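Local coordinates for protein alcohol dehydrogenase (Thermus thermophilus, PDB 2EIH) that probably oxidises alcohols with a nicotinamide cofactor, as a zinc-binding member of the medium-chain dehydrogenase family, at residues A133-P136 with S140-E143; A145-T150 with L309-G314; V170-A175 with A182-A187; R206-A209 with D213-V216. All coordinates share one frame; numbering follows the deposited sequence.

Contact 1 of 4, residues A133-P136 with S140-E143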
ATOM      1  N   ALA A 133      -8.360 -18.532  20.780  1.00 31.21           N
ATOM      2  CA  ALA A 133      -9.494 -17.922  20.094  1.00 29.43           C
ATOM      3  C   ALA A 133     -10.716 -18.805  20.284  1.00 29.54           C
ATOM      4  O   ALA A 133     -10.597 -20.013  20.457  1.00 29.34           O
ATOM      5  CB  ALA A 133      -9.190 -17.755  18.616  1.00 28.45           C
ATOM      6  N   PRO A 134     -11.916 -18.209  20.257  1.00 30.82           N
ATOM      7  CA  PRO A 134     -13.147 -18.986  20.434  1.00 28.93           C
ATOM      8  C   PRO A 134     -13.355 -19.923  19.260  1.00 28.18           C
ATOM      9  O   PRO A 134     -13.169 -19.537  18.102  1.00 26.67           O
ATOM     10  CB  PRO A 134     -14.225 -17.909  20.506  1.00 29.44           C
ATOM     11  CG  PRO A 134     -13.693 -16.880  19.556  1.00 31.97           C
ATOM     12  CD  PRO A 134     -12.230 -16.802  19.955  1.00 30.74           C
ATOM     13  N   LYS A 135     -13.704 -21.164  19.573  1.00 27.46           N
ATOM     14  CA  LYS A 135     -13.945 -22.162  18.552  1.00 25.95           C
ATOM     15  C   LYS A 135     -15.313 -21.953  17.943  1.00 27.93           C
ATOM     16  O   LYS A 135     -16.314 -21.838  18.657  1.00 29.41           O
ATOM     17  CB  LYS A 135     -13.899 -23.575  19.142  1.00 22.44           C
ATOM     18  CG  LYS A 135     -14.526 -24.636  18.242  1.00 21.27           C
ATOM     19  CD  LYS A 135     -14.868 -25.900  19.024  1.00 21.52           C
ATOM     20  CE  LYS A 135     -15.751 -26.853  18.219  1.00 16.44           C
ATOM     21  NZ  LYS A 135     -17.077 -26.252  17.926  1.00 21.63           N
ATOM     22  N   PRO A 136     -15.379 -21.891  16.607  1.00 28.44           N
ATOM     23  CA  PRO A 136     -16.673 -21.708  15.939  1.00 29.77           C
ATOM     24  C   PRO A 136     -17.614 -22.850  16.378  1.00 30.73           C
ATOM     25  O   PRO A 136     -17.204 -24.009  16.427  1.00 30.63           O
ATOM     26  CB  PRO A 136     -16.304 -21.766  14.451  1.00 27.49           C
ATOM     27  CG  PRO A 136     -15.035 -22.591  14.439  1.00 29.13           C
ATOM     28  CD  PRO A 136     -14.291 -22.100  15.635  1.00 26.57           C
ATOM     29  N   SER A 140     -16.844 -29.309  14.325  1.00 22.15           N
ATOM     30  CA  SER A 140     -16.504 -30.382  15.262  1.00 20.21           C
ATOM     31  C   SER A 140     -15.116 -30.038  15.744  1.00 19.16           C
ATOM     32  O   SER A 140     -14.391 -29.299  15.085  1.00 21.74           O
ATOM     33  CB  SER A 140     -16.428 -31.728  14.563  1.00 18.79           C
ATOM     34  OG  SER A 140     -15.205 -31.810  13.857  1.00 21.30           O
ATOM     35  N   PHE A 141     -14.729 -30.581  16.884  1.00 17.92           N
ATOM     36  CA  PHE A 141     -13.398 -30.292  17.395  1.00 18.70           C
ATOM     37  C   PHE A 141     -12.259 -30.645  16.389  1.00 18.11           C
ATOM     38  O   PHE A 141     -11.262 -29.922  16.314  1.00 17.23           O
ATOM     39  CB  PHE A 141     -13.211 -30.998  18.740  1.00 18.16           C
ATOM     40  CG  PHE A 141     -13.905 -30.304  19.884  1.00 20.15           C
ATOM     41  CD1 PHE A 141     -13.424 -29.094  20.377  1.00 17.48           C
ATOM     42  CD2 PHE A 141     -15.037 -30.860  20.476  1.00 21.37           C
ATOM     43  CE1 PHE A 141     -14.059 -28.461  21.439  1.00 20.73           C
ATOM     44  CE2 PHE A 141     -15.676 -30.227  21.539  1.00 19.40           C
ATOM     45  CZ  PHE A 141     -15.190 -29.033  22.021  1.00 19.20           C
ATOM     46  N   GLU A 142     -12.409 -31.715  15.603  1.00 15.60           N
ATOM     47  CA  GLU A 142     -11.362 -32.090  14.645  1.00 16.58           C
ATOM     48  C   GLU A 142     -11.287 -31.092  13.493  1.00 18.09           C
ATOM     49  O   GLU A 142     -10.217 -30.861  12.934  1.00 17.55           O
ATOM     50  CB  GLU A 142     -11.595 -33.493  14.071  1.00 18.07           C
ATOM     51  CG  GLU A 142     -11.553 -34.617  15.102  1.00 18.21           C
ATOM     52  CD  GLU A 142     -12.862 -34.784  15.858  1.00 20.66           C
ATOM     53  OE1 GLU A 142     -13.726 -33.883  15.775  1.00 19.04           O
ATOM     54  OE2 GLU A 142     -13.023 -35.828  16.529  1.00 18.38           O
ATOM     55  N   GLU A 143     -12.429 -30.517  13.134  1.00 18.90           N
ATOM     56  CA  GLU A 143     -12.491 -29.538  12.059  1.00 18.95           C
ATOM     57  C   GLU A 143     -11.838 -28.242  12.554  1.00 20.13           C
ATOM     58  O   GLU A 143     -11.035 -27.608  11.848  1.00 22.58           O
ATOM     59  CB  GLU A 143     -13.958 -29.300  11.662  1.00 18.42           C
ATOM     60  CG  GLU A 143     -14.612 -30.432  10.871  1.00 19.28           C
ATOM     61  CD  GLU A 143     -16.085 -30.175  10.538  1.00 20.43           C
ATOM     62  OE1 GLU A 143     -16.555 -30.684   9.501  1.00 15.12           O
ATOM     63  OE2 GLU A 143     -16.751 -29.442  11.296  1.00 22.39           O
TER
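Lys135, just after strand 132-134, and Phe141, the first residue of helix 141-146, bring the two segments closest, with CA atoms 8.2 Å apart. Ser140 and Glu143 form a capping box at the N-terminus of that helix, with Ser140 as the N-cap: its OG accepts from Glu143 N at 3.1 Å, and its own N gives a nearly straight bond (167°) to Glu143 OE2 at 3.0 Å, reaching that oxygen on its anti side and 30° out of the carboxylate plane. The backbones exchange no hydrogen bond, so side chains make the contact. Lys135 runs out with CG anti to the backbone N (chi1 163°) and meets the Phe141 ring at about a right angle. Its CE stands 3.9 Å above the ring plane toward the rim, a CH-pi contact over one face. The ammonium group lies farther off, and any cation-pi attraction is at most weak. A final bend of the chain takes NZ instead to polar partners: the carbonyl of Leu139 and the carboxylate of Glu84 on strand 84-91, the latter a salt bridge. NZ also donates to Pro136 O at 2.7 Å, while Lys135 CD closes on Phe141 CE1 at 3.6 Å.

Contact 2 of 4, residues A145-T150 with L309-G314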
ATOM      1  N   ALA A 145      -9.574 -27.870  15.055  1.00 17.81           N
ATOM      2  CA  ALA A 145      -8.124 -28.050  15.170  1.00 17.67           C
ATOM      3  C   ALA A 145      -7.409 -27.983  13.833  1.00 15.63           C
ATOM      4  O   ALA A 145      -6.244 -27.622  13.761  1.00 19.36           O
ATOM      5  CB  ALA A 145      -7.800 -29.379  15.853  1.00 13.88           C
ATOM      6  N   ALA A 146      -8.108 -28.309  12.763  1.00 14.97           N
ATOM      7  CA  ALA A 146      -7.476 -28.295  11.453  1.00 16.15           C
ATOM      8  C   ALA A 146      -7.266 -26.904  10.833  1.00 18.04           C
ATOM      9  O   ALA A 146      -6.459 -26.750   9.922  1.00 19.41           O
ATOM     10  CB  ALA A 146      -8.278 -29.169  10.489  1.00 13.99           C
ATOM     11  N   ILE A 147      -7.958 -25.892  11.343  1.00 21.67           N
ATOM     12  CA  ILE A 147      -7.883 -24.555  10.777  1.00 20.02           C
ATOM     13  C   ILE A 147      -6.641 -23.652  10.905  1.00 23.05           C
ATOM     14  O   ILE A 147      -5.961 -23.387   9.898  1.00 23.81           O
ATOM     15  CB  ILE A 147      -9.091 -23.706  11.240  1.00 20.69           C
ATOM     16  CG1 ILE A 147     -10.379 -24.370  10.810  1.00 18.87           C
ATOM     17  CG2 ILE A 147      -8.995 -22.283  10.656  1.00 15.70           C
ATOM     18  CD1 ILE A 147     -11.615 -23.771  11.434  1.00 21.43           C
ATOM     19  N   PRO A 148      -6.325 -23.186  12.134  1.00 23.21           N
ATOM     20  CA  PRO A 148      -5.205 -22.291  12.430  1.00 22.18           C
ATOM     21  C   PRO A 148      -3.956 -22.296  11.541  1.00 24.90           C
ATOM     22  O   PRO A 148      -3.826 -21.462  10.634  1.00 25.94           O
ATOM     23  CB  PRO A 148      -4.917 -22.594  13.887  1.00 22.08           C
ATOM     24  CG  PRO A 148      -6.260 -22.926  14.421  1.00 18.13           C
ATOM     25  CD  PRO A 148      -6.765 -23.866  13.365  1.00 18.86           C
ATOM     26  N   LEU A 149      -3.027 -23.202  11.819  1.00 25.82           N
ATOM     27  CA  LEU A 149      -1.766 -23.275  11.082  1.00 26.47           C
ATOM     28  C   LEU A 149      -1.898 -23.110   9.556  1.00 26.72           C
ATOM     29  O   LEU A 149      -1.301 -22.190   8.984  1.00 27.21           O
ATOM     30  CB  LEU A 149      -1.050 -24.597  11.420  1.00 28.68           C
ATOM     31  CG  LEU A 149       0.464 -24.860  11.220  1.00 32.65           C
ATOM     32  CD1 LEU A 149       0.871 -24.519   9.794  1.00 32.80           C
ATOM     33  CD2 LEU A 149       1.287 -24.074  12.219  1.00 32.59           C
ATOM     34  N   THR A 150      -2.659 -23.969   8.877  1.00 24.48           N
ATOM     35  CA  THR A 150      -2.755 -23.819   7.424  1.00 23.33           C
ATOM     36  C   THR A 150      -3.518 -22.591   6.970  1.00 21.66           C
ATOM     37  O   THR A 150      -3.104 -21.931   6.024  1.00 21.01           O
ATOM     38  CB  THR A 150      -3.373 -25.064   6.722  1.00 23.54           C
ATOM     39  OG1 THR A 150      -4.565 -25.474   7.403  1.00 27.41           O
ATOM     40  CG2 THR A 150      -2.377 -26.207   6.669  1.00 26.16           C
ATOM     41  N   LEU A 309     -15.432 -20.292   4.376  1.00 23.18           N
ATOM     42  CA  LEU A 309     -14.163 -20.992   4.414  1.00 23.71           C
ATOM     43  C   LEU A 309     -14.364 -22.228   5.268  1.00 25.29           C
ATOM     44  O   LEU A 309     -15.013 -22.158   6.310  1.00 27.40           O
ATOM     45  CB  LEU A 309     -13.095 -20.121   5.065  1.00 23.41           C
ATOM     46  CG  LEU A 309     -12.604 -18.864   4.353  1.00 23.01           C
ATOM     47  CD1 LEU A 309     -11.598 -18.171   5.248  1.00 23.04           C
ATOM     48  CD2 LEU A 309     -11.967 -19.227   3.019  1.00 21.59           C
ATOM     49  N   LYS A 310     -13.834 -23.369   4.855  1.00 24.60           N
ATOM     50  CA  LYS A 310     -14.014 -24.549   5.698  1.00 26.62           C
ATOM     51  C   LYS A 310     -12.821 -25.481   5.697  1.00 25.80           C
ATOM     52  O   LYS A 310     -12.180 -25.688   4.667  1.00 25.83           O
ATOM     53  CB  LYS A 310     -15.270 -25.306   5.286  1.00 28.54           C
ATOM     54  CG  LYS A 310     -15.281 -25.812   3.871  1.00 31.15           C
ATOM     55  CD  LYS A 310     -16.613 -26.446   3.564  1.00 34.55           C
ATOM     56  CE  LYS A 310     -16.572 -27.209   2.260  1.00 36.82           C
ATOM     57  NZ  LYS A 310     -17.907 -27.797   1.941  1.00 39.20           N
ATOM     58  N   PRO A 311     -12.501 -26.055   6.861  1.00 25.15           N
ATOM     59  CA  PRO A 311     -11.364 -26.967   6.944  1.00 24.69           C
ATOM     60  C   PRO A 311     -11.708 -28.303   6.319  1.00 23.94           C
ATOM     61  O   PRO A 311     -12.874 -28.677   6.239  1.00 25.18           O
ATOM     62  CB  PRO A 311     -11.153 -27.095   8.442  1.00 23.25           C
ATOM     63  CG  PRO A 311     -12.574 -27.151   8.928  1.00 22.10           C
ATOM     64  CD  PRO A 311     -13.177 -25.960   8.166  1.00 24.74           C
ATOM     65  N   VAL A 312     -10.692 -29.027   5.887  1.00 24.53           N
ATOM     66  CA  VAL A 312     -10.914 -30.326   5.298  1.00 23.39           C
ATOM     67  C   VAL A 312     -10.169 -31.385   6.092  1.00 23.94           C
ATOM     68  O   VAL A 312      -8.944 -31.469   6.051  1.00 23.52           O
ATOM     69  CB  VAL A 312     -10.475 -30.322   3.832  1.00 23.97           C
ATOM     70  CG1 VAL A 312     -10.529 -31.727   3.261  1.00 22.81           C
ATOM     71  CG2 VAL A 312     -11.389 -29.391   3.038  1.00 22.83           C
ATOM     72  N   VAL A 313     -10.925 -32.174   6.846  1.00 24.34           N
ATOM     73  CA  VAL A 313     -10.355 -33.243   7.660  1.00 25.21           C
ATOM     74  C   VAL A 313     -10.225 -34.506   6.813  1.00 24.15           C
ATOM     75  O   VAL A 313     -11.226 -35.111   6.437  1.00 23.19           O
ATOM     76  CB  VAL A 313     -11.255 -33.554   8.879  1.00 25.99           C
ATOM     77  CG1 VAL A 313     -10.632 -34.673   9.707  1.00 26.39           C
ATOM     78  CG2 VAL A 313     -11.434 -32.300   9.729  1.00 25.41           C
ATOM     79  N   GLY A 314      -8.988 -34.889   6.515  1.00 23.28           N
ATOM     80  CA  GLY A 314      -8.749 -36.073   5.716  1.00 23.80           C
ATOM     81  C   GLY A 314      -8.863 -37.382   6.477  1.00 25.70           C
ATOM     82  O   GLY A 314      -9.457 -38.328   5.963  1.00 26.72           O
TER
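Where helix 141-146 gives way to helix 148-161, the chain packs against the loop that leads into strand 313-318, and Pro311 is the residue of that loop that meets Ala146 and Ile147. The backbones come nearest at Ile147 and Pro311, with CA atoms 5.7 Å apart. The Pro311 ring presents CB to both partners. Ile147 CG1 lies 3.7 Å from Pro311 CB and 4.0 Å from Pro311 CG, so the branch crosses the ring at a slant near its CB-CG bond. Ile147 holds CG1 anti to its carbonyl carbon (chi1 -59°), which carries this branch toward the proline although the CB bond itself does not point there. The Ala146 methyl does point at the loop and rests against Pro311 CB at 4.1 Å. Beyond the pair, Ile147 also packs on Ile300 and Val304 of helix 297-306, and Ala146 touches Lys337 of strand 337-341. Val312 and Gly314 are bonded through their backbones to Lys337, which ties the end of the loop and the start of strand 313-318 to strand 337-341. All three touching residues are buried, and no hydrogen bond crosses between the segments. The attraction between them is therefore probably van der Waals and hydrophobic, an apolar attachment of one ring against a methyl and a methylene, while the backbone bonds to Lys337 hold the second segment in addition.

Contact 3 of 4, residues V170-A175 with A182-A187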
ATOM      1  N   VAL A 170      -5.498 -17.079 -10.097  1.00 26.98           N
ATOM      2  CA  VAL A 170      -4.636 -17.649  -9.076  1.00 27.39           C
ATOM      3  C   VAL A 170      -4.393 -19.132  -9.367  1.00 27.77           C
ATOM      4  O   VAL A 170      -5.323 -19.871  -9.687  1.00 29.00           O
ATOM      5  CB  VAL A 170      -5.270 -17.505  -7.671  1.00 26.84           C
ATOM      6  CG1 VAL A 170      -4.368 -18.145  -6.624  1.00 27.19           C
ATOM      7  CG2 VAL A 170      -5.486 -16.038  -7.345  1.00 26.63           C
ATOM      8  N   LEU A 171      -3.137 -19.554  -9.283  1.00 26.61           N
ATOM      9  CA  LEU A 171      -2.772 -20.950  -9.502  1.00 26.74           C
ATOM     10  C   LEU A 171      -2.338 -21.524  -8.158  1.00 27.85           C
ATOM     11  O   LEU A 171      -1.447 -20.975  -7.502  1.00 27.74           O
ATOM     12  CB  LEU A 171      -1.621 -21.061 -10.513  1.00 25.72           C
ATOM     13  CG  LEU A 171      -0.933 -22.426 -10.715  1.00 27.69           C
ATOM     14  CD1 LEU A 171      -1.864 -23.399 -11.444  1.00 29.81           C
ATOM     15  CD2 LEU A 171       0.337 -22.233 -11.529  1.00 26.38           C
ATOM     16  N   VAL A 172      -2.989 -22.606  -7.738  1.00 27.52           N
ATOM     17  CA  VAL A 172      -2.652 -23.271  -6.478  1.00 27.37           C
ATOM     18  C   VAL A 172      -2.042 -24.642  -6.821  1.00 28.73           C
ATOM     19  O   VAL A 172      -2.640 -25.422  -7.564  1.00 29.98           O
ATOM     20  CB  VAL A 172      -3.902 -23.500  -5.607  1.00 27.55           C
ATOM     21  CG1 VAL A 172      -3.503 -24.151  -4.289  1.00 24.71           C
ATOM     22  CG2 VAL A 172      -4.609 -22.175  -5.355  1.00 27.04           C
ATOM     23  N   MET A 173      -0.864 -24.932  -6.273  1.00 28.55           N
ATOM     24  CA  MET A 173      -0.178 -26.191  -6.535  1.00 27.02           C
ATOM     25  C   MET A 173      -0.515 -27.334  -5.591  1.00 27.08           C
ATOM     26  O   MET A 173      -0.706 -27.137  -4.386  1.00 25.83           O
ATOM     27  CB  MET A 173       1.339 -25.976  -6.524  1.00 26.89           C
ATOM     28  CG  MET A 173       1.869 -25.083  -7.617  1.00 28.23           C
ATOM     29  SD  MET A 173       1.670 -25.801  -9.257  1.00 34.24           S
ATOM     30  CE  MET A 173       3.246 -26.697  -9.415  1.00 31.02           C
ATOM     31  N   ALA A 174      -0.577 -28.536  -6.162  1.00 28.70           N
ATOM     32  CA  ALA A 174      -0.853 -29.761  -5.408  1.00 28.06           C
ATOM     33  C   ALA A 174      -2.018 -29.646  -4.436  1.00 28.07           C
ATOM     34  O   ALA A 174      -1.814 -29.436  -3.254  1.00 30.73           O
ATOM     35  CB  ALA A 174       0.404 -30.184  -4.660  1.00 27.13           C
ATOM     36  N   ALA A 175      -3.234 -29.817  -4.938  1.00 29.95           N
ATOM     37  CA  ALA A 175      -4.420 -29.718  -4.100  1.00 32.44           C
ATOM     38  C   ALA A 175      -4.516 -30.811  -3.032  1.00 34.97           C
ATOM     39  O   ALA A 175      -4.097 -31.947  -3.249  1.00 37.08           O
ATOM     40  CB  ALA A 175      -5.667 -29.730  -4.962  1.00 30.90           C
ATOM     41  N   ALA A 182      -6.719 -24.551   1.940  1.00 24.56           N
ATOM     42  CA  ALA A 182      -7.067 -23.217   2.440  1.00 23.15           C
ATOM     43  C   ALA A 182      -6.852 -22.122   1.380  1.00 21.42           C
ATOM     44  O   ALA A 182      -7.643 -21.188   1.279  1.00 20.19           O
ATOM     45  CB  ALA A 182      -6.238 -22.907   3.701  1.00 20.13           C
ATOM     46  N   ALA A 183      -5.783 -22.251   0.599  1.00 19.74           N
ATOM     47  CA  ALA A 183      -5.458 -21.270  -0.434  1.00 22.65           C
ATOM     48  C   ALA A 183      -6.487 -21.193  -1.549  1.00 23.99           C
ATOM     49  O   ALA A 183      -6.751 -20.124  -2.097  1.00 26.02           O
ATOM     50  CB  ALA A 183      -4.087 -21.558  -1.026  1.00 19.89           C
ATOM     51  N   ILE A 184      -7.068 -22.325  -1.906  1.00 24.74           N
ATOM     52  CA  ILE A 184      -8.064 -22.320  -2.963  1.00 24.19           C
ATOM     53  C   ILE A 184      -9.296 -21.529  -2.514  1.00 25.21           C
ATOM     54  O   ILE A 184      -9.823 -20.705  -3.269  1.00 25.46           O
ATOM     55  CB  ILE A 184      -8.424 -23.771  -3.352  1.00 21.51           C
ATOM     56  CG1 ILE A 184      -7.183 -24.417  -3.984  1.00 21.87           C
ATOM     57  CG2 ILE A 184      -9.603 -23.787  -4.320  1.00 24.76           C
ATOM     58  CD1 ILE A 184      -7.311 -25.872  -4.304  1.00 19.21           C
ATOM     59  N   GLN A 185      -9.722 -21.764  -1.274  1.00 24.37           N
ATOM     60  CA  GLN A 185     -10.889 -21.096  -0.687  1.00 25.79           C
ATOM     61  C   GLN A 185     -10.664 -19.610  -0.374  1.00 25.18           C
ATOM     62  O   GLN A 185     -11.546 -18.783  -0.589  1.00 23.07           O
ATOM     63  CB  GLN A 185     -11.322 -21.821   0.601  1.00 23.79           C
ATOM     64  CG  GLN A 185     -11.750 -23.267   0.391  1.00 25.76           C
ATOM     65  CD  GLN A 185     -12.165 -23.959   1.671  1.00 23.44           C
ATOM     66  OE1 GLN A 185     -13.234 -23.697   2.216  1.00 25.15           O
ATOM     67  NE2 GLN A 185     -11.306 -24.840   2.165  1.00 24.92           N
ATOM     68  N   ILE A 186      -9.493 -19.272   0.155  1.00 25.12           N
ATOM     69  CA  ILE A 186      -9.222 -17.881   0.472  1.00 24.26           C
ATOM     70  C   ILE A 186      -9.126 -17.127  -0.849  1.00 25.95           C
ATOM     71  O   ILE A 186      -9.659 -16.021  -0.986  1.00 25.79           O
ATOM     72  CB  ILE A 186      -7.926 -17.750   1.283  1.00 23.16           C
ATOM     73  CG1 ILE A 186      -8.154 -18.362   2.671  1.00 20.80           C
ATOM     74  CG2 ILE A 186      -7.528 -16.294   1.405  1.00 22.49           C
ATOM     75  CD1 ILE A 186      -6.934 -18.502   3.507  1.00 17.31           C
ATOM     76  N   ALA A 187      -8.461 -17.748  -1.821  1.00 25.28           N
ATOM     77  CA  ALA A 187      -8.308 -17.165  -3.149  1.00 25.87           C
ATOM     78  C   ALA A 187      -9.674 -16.794  -3.727  1.00 27.52           C
ATOM     79  O   ALA A 187      -9.874 -15.667  -4.187  1.00 30.16           O
ATOM     80  CB  ALA A 187      -7.608 -18.149  -4.079  1.00 26.24           C
TER
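Val172 lays both of its methyl groups against the Ile184 side chain, with CG1 and CG2 each 3.7 Å from Ile184 CG1. Having the two distances equal places that methylene astride the fork of the valine, and Val172 CB is only slightly farther from it. Ile184 reaches this position because CG1 is anti to its carbonyl carbon (chi1 -66°), swinging the longer branch to the strand although its CB bond does not aim there. The end of that branch, CD1, extends to the Ala175 methyl, 4.2 Å from Ala175 CB. Around this central pair, smaller groups complete the interface: Val172 CG1 is 4.2 Å from Ala183 CB, and Val170 CG1 is 4.1 Å from Ala187 CB. Alanines at 183 and 187, one helical turn apart, turn their methyls to the strand and allow a close approach, the axes of strand 170-172 and helix 182-187 passing at 8.9 Å. Their directions are nearly antiparallel, at 164°, as in the first leg of a beta-alpha-beta crossover. The crossover is that of a Rossmann-type nucleotide-binding domain, whose parallel sheet holds strand 169-172 between 193-198 and 236-241. Helix 180-189 covers this strand, touching 193-198 through Ile184 and Ala187 and 236-241 through Ala183, while Ala182 and Ile186 pack on helix 148-161.

Contact 4 of 4, residues R206-A209 with D213-V216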
ATOM      1  N   ARG A 206     -11.749 -33.165  -6.395  1.00 36.40           N
ATOM      2  CA  ARG A 206     -11.906 -32.684  -5.039  1.00 36.28           C
ATOM      3  C   ARG A 206     -11.659 -31.173  -4.985  1.00 34.34           C
ATOM      4  O   ARG A 206     -12.308 -30.452  -4.223  1.00 33.23           O
ATOM      5  CB  ARG A 206     -10.917 -33.422  -4.140  1.00 38.66           C
ATOM      6  CG  ARG A 206     -11.332 -33.494  -2.690  1.00 42.83           C
ATOM      7  CD  ARG A 206     -12.281 -34.644  -2.424  1.00 41.98           C
ATOM      8  NE  ARG A 206     -11.795 -35.411  -1.276  1.00 44.63           N
ATOM      9  CZ  ARG A 206     -11.799 -34.970  -0.023  1.00 42.39           C
ATOM     10  NH1 ARG A 206     -12.282 -33.767   0.264  1.00 42.28           N
ATOM     11  NH2 ARG A 206     -11.280 -35.723   0.936  1.00 42.68           N
ATOM     12  N   ALA A 207     -10.723 -30.712  -5.812  1.00 33.11           N
ATOM     13  CA  ALA A 207     -10.368 -29.302  -5.882  1.00 32.31           C
ATOM     14  C   ALA A 207     -11.561 -28.478  -6.343  1.00 33.77           C
ATOM     15  O   ALA A 207     -11.941 -27.510  -5.679  1.00 33.58           O
ATOM     16  CB  ALA A 207      -9.197 -29.102  -6.822  1.00 30.32           C
ATOM     17  N   LYS A 208     -12.165 -28.857  -7.470  1.00 34.50           N
ATOM     18  CA  LYS A 208     -13.321 -28.114  -7.972  1.00 34.49           C
ATOM     19  C   LYS A 208     -14.420 -28.020  -6.932  1.00 33.53           C
ATOM     20  O   LYS A 208     -15.088 -26.999  -6.822  1.00 32.02           O
ATOM     21  CB  LYS A 208     -13.869 -28.749  -9.255  1.00 35.94           C
ATOM     22  CG  LYS A 208     -12.943 -28.582 -10.433  1.00 39.38           C
ATOM     23  CD  LYS A 208     -13.631 -28.785 -11.769  1.00 43.42           C
ATOM     24  CE  LYS A 208     -12.702 -28.316 -12.893  1.00 44.82           C
ATOM     25  NZ  LYS A 208     -13.273 -28.396 -14.273  1.00 45.76           N
ATOM     26  N   ALA A 209     -14.590 -29.081  -6.154  1.00 34.63           N
ATOM     27  CA  ALA A 209     -15.618 -29.105  -5.124  1.00 35.59           C
ATOM     28  C   ALA A 209     -15.336 -28.030  -4.085  1.00 35.76           C
ATOM     29  O   ALA A 209     -16.239 -27.566  -3.390  1.00 35.49           O
ATOM     30  CB  ALA A 209     -15.656 -30.474  -4.468  1.00 36.25           C
ATOM     31  N   ASP A 213     -11.879 -23.271 -10.082  1.00 35.35           N
ATOM     32  CA  ASP A 213     -12.582 -23.084 -11.341  1.00 37.00           C
ATOM     33  C   ASP A 213     -12.034 -23.951 -12.474  1.00 36.96           C
ATOM     34  O   ASP A 213     -12.773 -24.361 -13.365  1.00 36.51           O
ATOM     35  CB  ASP A 213     -12.514 -21.612 -11.755  1.00 37.87           C
ATOM     36  CG  ASP A 213     -13.074 -20.692 -10.702  1.00 40.05           C
ATOM     37  OD1 ASP A 213     -14.286 -20.786 -10.418  1.00 41.01           O
ATOM     38  OD2 ASP A 213     -12.301 -19.880 -10.146  1.00 42.01           O
ATOM     39  N   GLU A 214     -10.740 -24.233 -12.423  1.00 37.13           N
ATOM     40  CA  GLU A 214     -10.089 -25.016 -13.456  1.00 38.05           C
ATOM     41  C   GLU A 214      -9.116 -26.006 -12.805  1.00 38.32           C
ATOM     42  O   GLU A 214      -8.623 -25.771 -11.700  1.00 38.56           O
ATOM     43  CB  GLU A 214      -9.340 -24.061 -14.391  1.00 40.03           C
ATOM     44  CG  GLU A 214      -9.707 -24.138 -15.875  1.00 45.01           C
ATOM     45  CD  GLU A 214     -11.201 -24.114 -16.148  1.00 46.44           C
ATOM     46  OE1 GLU A 214     -11.838 -25.174 -15.958  1.00 47.68           O
ATOM     47  OE2 GLU A 214     -11.738 -23.045 -16.543  1.00 45.40           O
ATOM     48  N   THR A 215      -8.836 -27.112 -13.485  1.00 38.44           N
ATOM     49  CA  THR A 215      -7.922 -28.111 -12.948  1.00 40.01           C
ATOM     50  C   THR A 215      -6.893 -28.565 -13.971  1.00 39.91           C
ATOM     51  O   THR A 215      -7.178 -28.637 -15.162  1.00 40.26           O
ATOM     52  CB  THR A 215      -8.694 -29.340 -12.429  1.00 40.78           C
ATOM     53  OG1 THR A 215      -9.662 -29.746 -13.404  1.00 42.95           O
ATOM     54  CG2 THR A 215      -9.404 -29.007 -11.123  1.00 42.52           C
ATOM     55  N   VAL A 216      -5.690 -28.861 -13.496  1.00 40.77           N
ATOM     56  CA  VAL A 216      -4.616 -29.320 -14.366  1.00 41.99           C
ATOM     57  C   VAL A 216      -3.850 -30.437 -13.678  1.00 43.94           C
ATOM     58  O   VAL A 216      -3.673 -30.421 -12.463  1.00 43.91           O
ATOM     59  CB  VAL A 216      -3.634 -28.187 -14.704  1.00 41.42           C
ATOM     60  CG1 VAL A 216      -2.457 -28.737 -15.486  1.00 41.01           C
ATOM     61  CG2 VAL A 216      -4.341 -27.103 -15.504  1.00 40.40           C
TER
HETATM   62  O   HOH W   1     -10.230 -27.521 -15.704  1.00 52.56           O
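Lys208 and Thr215 make the closer part of this contact, between the end of helix 201-210 and strand 214-217, and their side chains cross at about a right angle. Thr215 points its CB bond at the helix and lays CG2 against the aliphatic part of the lysine, 3.6 Å from Lys208 CG. Farther along the same chain, Lys208 CE comes to 3.4 Å from Thr215 OG1. The lysine gets there by staying extended beyond CG, which stands anti to the carbonyl carbon (chi1 -70°). On the buried side the Ala207 methyl faces Thr215 CG2 at 4.3 Å, a looser touch between two methyls.

The polar end is slacker. Lys208 NZ and Glu214 OE1 are 3.9 Å apart, a long salt bridge, and its strength is probably modest at this exposed edge. A water molecule joins the groups: it accepts from Thr215 N at 2.7 Å and donates to Glu214 OE1 at 2.9 Å, whereas its bond from Lys208 NZ is weak. The strand's amide and the glutamate thus hold the water more firmly than the lysine does.

The CB bond of Asp213 points away from the helix, and its OD2 takes a salt bridge from Lys188 and a hydrogen bond from Val194 N. Strand 214-217 is the outermost on this side of the parallel sheet within the chain, bonded to strand 193-198 and packed on helix 223-230 through Val216, while helix 201-210 links the two strands in a beta-alpha-beta unit and rests on 193-198 through Ala207 and Ala196.

Along the chain contact 1 precedes contact 2, whose two segments enclose contacts 3 and 4 in sequence. Contacts 1 and 2, with centres about 10 Å apart, share helix 141-146 and touch where Glu143 O meets Pro311 CG. Contacts 3 and 4, also about 10 Å apart, lie on the six-stranded parallel sheet in successive beta-alpha-beta units, meeting at Ala175 and Ala207. The pairs are bridged by a probable hydrogen bond from Lys310 N to Gln185 OE1, contacts 2 and 3 being about 14 Å apart, and by packing such as that of Val312 on Arg206. Contacts 1 and 4 are separated by about 27 Å between centres. The series thus runs from the mixed sheet into the Rossmann-type domain, and contact 2 connects them.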